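Local coordinates for ABC transporter substrate-binding protein (Vibrio cholerae, PDB 3LKV) that probably serves as the substrate-binding component of an ABC transporter, holding a bound phenylalanine between its lobes and carrying zinc ions, at residues Thr8-Val13 with Val66-Asp71; Gly28-Leu33 with Leu44-Lys49. All coordinates share one frame; numbering follows the deposited sequence.

Contact 1: residues Thr8-Val13 with Val66-Asp71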
loop_
_atom_site.group_PDB
_atom_site.type_symbol
_atom_site.label_atom_id
_atom_site.label_comp_id
_atom_site.label_asym_id
_atom_site.label_seq_id
_atom_site.Cartn_x
_atom_site.Cartn_y
_atom_site.Cartn_z
ATOM N N THR A 8 -19.048 -1.144 3.821
ATOM C CA THR A 8 -17.719 -0.960 3.239
ATOM C C THR A 8 -17.853 -0.791 1.713
ATOM O O THR A 8 -18.421 -1.647 1.055
ATOM C CB THR A 8 -16.804 -2.193 3.540
ATOM O OG1 THR A 8 -16.592 -2.258 4.947
ATOM C CG2 THR A 8 -15.410 -2.118 2.838
ATOM N N ALA A 9 -17.328 0.273 1.140
ATOM C CA ALA A 9 -17.313 0.387 -0.307
ATOM C C ALA A 9 -16.260 -0.564 -0.880
ATOM O O ALA A 9 -15.118 -0.647 -0.367
ATOM C CB ALA A 9 -16.989 1.787 -0.708
ATOM N N LYS A 10 -16.618 -1.253 -1.941
ATOM C CA LYS A 10 -15.687 -2.151 -2.605
ATOM C C LYS A 10 -15.407 -1.656 -4.012
ATOM O O LYS A 10 -16.282 -1.605 -4.841
ATOM C CB LYS A 10 -16.240 -3.562 -2.630
ATOM C CG LYS A 10 -15.240 -4.647 -3.121
ATOM C CD LYS A 10 -15.722 -6.102 -2.654
ATOM C CE LYS A 10 -15.284 -7.265 -3.610
ATOM N NZ LYS A 10 -13.956 -7.930 -3.321
ATOM N N VAL A 11 -14.170 -1.252 -4.226
ATOM C CA VAL A 11 -13.701 -0.680 -5.475
ATOM C C VAL A 11 -12.604 -1.606 -6.005
ATOM O O VAL A 11 -11.612 -1.845 -5.310
ATOM C CB VAL A 11 -13.195 0.733 -5.246
ATOM C CG1 VAL A 11 -12.601 1.339 -6.542
ATOM C CG2 VAL A 11 -14.388 1.609 -4.691
ATOM N N ALA A 12 -12.784 -2.089 -7.241
ATOM C CA ALA A 12 -11.859 -3.016 -7.853
ATOM C C ALA A 12 -11.245 -2.361 -9.085
ATOM O O ALA A 12 -11.975 -1.921 -9.968
ATOM C CB ALA A 12 -12.605 -4.328 -8.234
ATOM N N VAL A 13 -9.923 -2.322 -9.107
ATOM C CA VAL A 13 -9.156 -1.568 -10.045
ATOM C C VAL A 13 -8.344 -2.491 -10.922
ATOM O O VAL A 13 -7.542 -3.281 -10.418
ATOM C CB VAL A 13 -8.174 -0.620 -9.351
ATOM C CG1 VAL A 13 -7.431 0.198 -10.409
ATOM C CG2 VAL A 13 -8.892 0.298 -8.336
ATOM N N VAL A 66 -15.673 -9.198 -11.681
ATOM C CA VAL A 66 -17.135 -9.188 -11.769
ATOM C C VAL A 66 -17.776 -10.246 -10.852
ATOM O O VAL A 66 -18.794 -10.012 -10.304
ATOM C CB VAL A 66 -17.657 -9.325 -13.215
ATOM C CG1 VAL A 66 -19.180 -9.681 -13.192
ATOM C CG2 VAL A 66 -17.357 -8.011 -13.971
ATOM N N GLY A 67 -17.135 -11.385 -10.678
ATOM C CA GLY A 67 -17.677 -12.415 -9.818
ATOM C C GLY A 67 -17.574 -12.124 -8.317
ATOM O O GLY A 67 -18.129 -12.848 -7.571
ATOM N N GLU A 68 -16.812 -11.105 -7.901
ATOM C CA GLU A 68 -16.687 -10.695 -6.511
ATOM C C GLU A 68 -17.645 -9.520 -6.169
ATOM O O GLU A 68 -17.516 -8.900 -5.113
ATOM C CB GLU A 68 -15.227 -10.263 -6.254
ATOM C CG GLU A 68 -14.217 -11.391 -6.330
ATOM C CD GLU A 68 -12.743 -10.917 -6.347
ATOM O OE1 GLU A 68 -12.433 -9.679 -6.313
ATOM O OE2 GLU A 68 -11.876 -11.810 -6.404
ATOM N N ASN A 69 -18.580 -9.199 -7.055
ATOM C CA ASN A 69 -19.551 -8.145 -6.781
ATOM C C ASN A 69 -19.014 -6.853 -6.099
ATOM O O ASN A 69 -19.364 -6.516 -4.985
ATOM C CB ASN A 69 -20.696 -8.763 -6.006
ATOM C CG ASN A 69 -21.157 -10.083 -6.658
ATOM O OD1 ASN A 69 -21.486 -10.121 -7.849
ATOM N ND2 ASN A 69 -21.086 -11.178 -5.905
ATOM N N PRO A 70 -18.113 -6.150 -6.765
ATOM C CA PRO A 70 -17.675 -4.883 -6.196
ATOM C C PRO A 70 -18.747 -3.830 -6.444
ATOM O O PRO A 70 -19.573 -4.015 -7.318
ATOM C CB PRO A 70 -16.423 -4.557 -6.994
ATOM C CG PRO A 70 -16.736 -5.155 -8.379
ATOM C CD PRO A 70 -17.533 -6.409 -8.079
ATOM N N ASP A 71 -18.707 -2.731 -5.711
ATOM C CA ASP A 71 -19.649 -1.615 -5.912
ATOM C C ASP A 71 -19.270 -0.859 -7.181
ATOM O O ASP A 71 -20.143 -0.356 -7.921
ATOM C CB ASP A 71 -19.634 -0.689 -4.703
ATOM C CG ASP A 71 -20.055 -1.403 -3.394
ATOM O OD1 ASP A 71 -21.228 -1.786 -3.307
ATOM O OD2 ASP A 71 -19.246 -1.617 -2.440
#

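Contact 2: residues Gly28-Leu33 with Leu44-Lys49. With ZN (zinc ion), chain C.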
loop_
_atom_site.group_PDB
_atom_site.type_symbol
_atom_site.label_atom_id
_atom_site.label_comp_id
_atom_site.label_asym_id
_atom_site.label_seq_id
_atom_site.Cartn_x
_atom_site.Cartn_y
_atom_site.Cartn_z
ATOM N N GLY A 28 -3.391 8.508 -7.300
ATOM C CA GLY A 28 -4.312 9.638 -7.272
ATOM C C GLY A 28 -5.742 9.251 -6.920
ATOM O O GLY A 28 -6.425 9.945 -6.152
ATOM N N LEU A 29 -6.179 8.129 -7.463
ATOM C CA LEU A 29 -7.487 7.630 -7.163
ATOM C C LEU A 29 -7.636 7.287 -5.666
ATOM O O LEU A 29 -8.638 7.633 -5.025
ATOM C CB LEU A 29 -7.763 6.409 -8.022
ATOM C CG LEU A 29 -9.021 5.626 -7.622
ATOM C CD1 LEU A 29 -10.266 6.503 -7.691
ATOM C CD2 LEU A 29 -9.157 4.399 -8.551
ATOM N N LEU A 30 -6.649 6.542 -5.164
ATOM C CA LEU A 30 -6.595 6.169 -3.796
ATOM C C LEU A 30 -6.617 7.400 -2.848
ATOM O O LEU A 30 -7.386 7.421 -1.898
ATOM C CB LEU A 30 -5.350 5.310 -3.547
ATOM C CG LEU A 30 -5.196 4.687 -2.144
ATOM C CD1 LEU A 30 -6.372 3.649 -1.921
ATOM C CD2 LEU A 30 -3.779 4.034 -1.942
ATOM N N ASP A 31 -5.789 8.406 -3.121
ATOM C CA ASP A 31 -5.719 9.616 -2.274
ATOM C C ASP A 31 -6.994 10.439 -2.404
ATOM O O ASP A 31 -7.501 10.972 -1.426
ATOM C CB ASP A 31 -4.512 10.483 -2.638
ATOM C CG ASP A 31 -3.152 9.754 -2.439
ATOM O OD1 ASP A 31 -3.127 8.673 -1.807
ATOM O OD2 ASP A 31 -2.119 10.286 -2.924
ATOM N N GLY A 32 -7.551 10.502 -3.607
ATOM C CA GLY A 32 -8.794 11.234 -3.796
ATOM C C GLY A 32 -9.947 10.562 -3.057
ATOM O O GLY A 32 -10.806 11.246 -2.485
ATOM N N LEU A 33 -9.968 9.231 -3.051
ATOM C CA LEU A 33 -11.021 8.506 -2.290
ATOM C C LEU A 33 -10.873 8.787 -0.786
ATOM O O LEU A 33 -11.840 9.094 -0.111
ATOM C CB LEU A 33 -10.966 7.014 -2.558
ATOM C CG LEU A 33 -11.562 6.609 -3.906
ATOM C CD1 LEU A 33 -11.293 5.170 -4.164
ATOM C CD2 LEU A 33 -13.080 6.920 -3.891
ATOM N N LEU A 44 -13.210 1.192 3.156
ATOM C CA LEU A 44 -12.896 1.051 1.733
ATOM C C LEU A 44 -12.071 -0.205 1.577
ATOM O O LEU A 44 -11.077 -0.345 2.264
ATOM C CB LEU A 44 -12.077 2.252 1.201
ATOM C CG LEU A 44 -11.542 2.096 -0.220
ATOM C CD1 LEU A 44 -12.648 2.020 -1.265
ATOM C CD2 LEU A 44 -10.541 3.260 -0.547
ATOM N N GLU A 45 -12.506 -1.100 0.700
ATOM C CA GLU A 45 -11.731 -2.254 0.253
ATOM C C GLU A 45 -11.361 -1.865 -1.196
ATOM O O GLU A 45 -12.227 -1.698 -2.051
ATOM C CB GLU A 45 -12.560 -3.552 0.291
ATOM C CG GLU A 45 -11.837 -4.801 -0.299
ATOM C CD GLU A 45 -12.756 -6.047 -0.435
ATOM O OE1 GLU A 45 -13.892 -5.990 0.040
ATOM O OE2 GLU A 45 -12.335 -7.111 -0.988
ATOM N N PHE A 46 -10.074 -1.735 -1.441
ATOM C CA PHE A 46 -9.560 -1.243 -2.714
ATOM C C PHE A 46 -8.726 -2.415 -3.263
ATOM O O PHE A 46 -7.638 -2.658 -2.822
ATOM C CB PHE A 46 -8.706 -0.018 -2.400
ATOM C CG PHE A 46 -8.158 0.682 -3.564
ATOM C CD1 PHE A 46 -8.861 1.683 -4.183
ATOM C CD2 PHE A 46 -6.867 0.403 -4.010
ATOM C CE1 PHE A 46 -8.307 2.406 -5.241
ATOM C CE2 PHE A 46 -6.306 1.122 -5.081
ATOM C CZ PHE A 46 -7.015 2.121 -5.679
ATOM N N ASP A 47 -9.277 -3.165 -4.171
ATOM C CA ASP A 47 -8.563 -4.300 -4.758
ATOM C C ASP A 47 -8.015 -3.834 -6.101
ATOM O O ASP A 47 -8.622 -3.019 -6.780
ATOM C CB ASP A 47 -9.537 -5.447 -5.012
ATOM C CG ASP A 47 -10.056 -6.074 -3.728
ATOM O OD1 ASP A 47 -9.290 -6.139 -2.766
ATOM O OD2 ASP A 47 -11.214 -6.540 -3.684
ATOM N N TYR A 48 -6.917 -4.432 -6.494
ATOM C CA TYR A 48 -6.085 -3.980 -7.564
ATOM C C TYR A 48 -5.473 -5.213 -8.260
ATOM O O TYR A 48 -4.952 -6.110 -7.619
ATOM C CB TYR A 48 -4.984 -3.104 -6.964
ATOM C CG TYR A 48 -3.883 -2.930 -7.923
ATOM C CD1 TYR A 48 -4.131 -2.348 -9.172
ATOM C CD2 TYR A 48 -2.615 -3.444 -7.666
ATOM C CE1 TYR A 48 -3.125 -2.238 -10.126
ATOM C CE2 TYR A 48 -1.596 -3.341 -8.624
ATOM C CZ TYR A 48 -1.876 -2.748 -9.845
ATOM O OH TYR A 48 -0.865 -2.613 -10.784
ATOM N N LYS A 49 -5.514 -5.246 -9.580
ATOM C CA LYS A 49 -4.832 -6.276 -10.361
ATOM C C LYS A 49 -4.207 -5.632 -11.607
ATOM O O LYS A 49 -4.857 -4.785 -12.265
ATOM C CB LYS A 49 -5.803 -7.370 -10.797
ATOM C CG LYS A 49 -6.268 -8.424 -9.727
ATOM C CD LYS A 49 -5.084 -9.227 -9.103
ATOM C CE LYS A 49 -5.530 -10.486 -8.225
ATOM N NZ LYS A 49 -6.237 -11.480 -9.131
HETATM ZN ZN ZN C . -10.506 -7.303 -1.793
#

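Contact 1: residues Thr8-Val13 with Val66-Asp71
With CG anti to its backbone N (chi1 -171°), K10 sends an extended chain across loop 66-71 and bends only at chi4 (90°). E68 has CG beside its own N and runs straight, so the two side chains cross at about a right angle. NZ of K10 lies 3.8 Å from OE1 of E68, a long salt bridge; the ammonium's stronger partners are the zinc ligands E45 and D47 of the same chain, both hydrogen-bonded to NZ, whose charge it probably balances. The methylenes pack on the loop: CE comes 3.1 Å from the carbonyl O of E68, and CG lies 4.1 Å from CB of P70.

In this parallel sheet of a periplasmic-binding-protein lobe, the loop leaves helix 55-66 through a type I turn, V66 to N69, and leads into strand 72-76. D71, just ahead of strand 72-76, already pairs with strand 9-15 along the side that strand 72-76 will take. Its N donates to O of K10 at 2.8 Å, in the carbonyl plane. Chi1 of -61° swings the carboxylate back, so that OD2 accepts from N of K10 at 2.7 Å through its anti lone pair. A short acidic side chain thus takes the place of a backbone carbonyl. P70, with no N-H to satisfy, lays its CB 4.0 Å from CB of A12, a residue small enough to let the ring close in.

Contact 2: residues Gly28-Leu33 with Leu44-Lys49
Helix 20-35 is the crossover of the beta-alpha-beta unit formed with strands 9-15 and 44-50, and its 28-33 segment packs on the second strand. The axes of the two segments run antiparallel, 11.3 Å apart at closest approach, and apolar side chains alone bridge them, with no hydrogen bond across. F46 fills the centre, its CG anti to the backbone N (chi1 -176°), which projects the ring at the helix. CD1 of L30 sits over one face, 3.7 Å from the ring centroid and 6° off the normal, a nearly axial CH-pi contact. L29 meets the same ring at its edge, CD2 lying 4.0 Å from CE1. Branched leucines suit these places because each can offer a methyl to a flat aromatic. Toward the start of the strand, CD1 of L33 reaches CD2 of L44 at 4.2 Å, the two side chains crossing at about a right angle.

E45 and D47 leave the other side of the strand, apart from this apolar layer, and bind zinc together with E45 and D47 of the second subunit. E45 binds through OE2 alone, 2.0 Å away. D47 is bidentate, with OD1 at 1.9 Å from the zinc.

Overall arrangement
From the N terminus the chain enters strand 9-15, climbs through helix 20-35 and returns as strand 44-50, where contact 2 closes the short connection between that helix and strand 44-50. It then passes through helix 55-66 to the loop 66-71, and contact 1 closes the longer loop that encloses the first. The two do not cross. Strand 9-15 lies between strands 44-50 and 72-76, so contact 1 ties the approach to strand 72-76 to one side of it, while strand 44-50 bonds along the other side. N of V13 lies 2.8 Å from O of D47, probably a hydrogen bond. Both contacts also touch the second subunit, near the shared zinc.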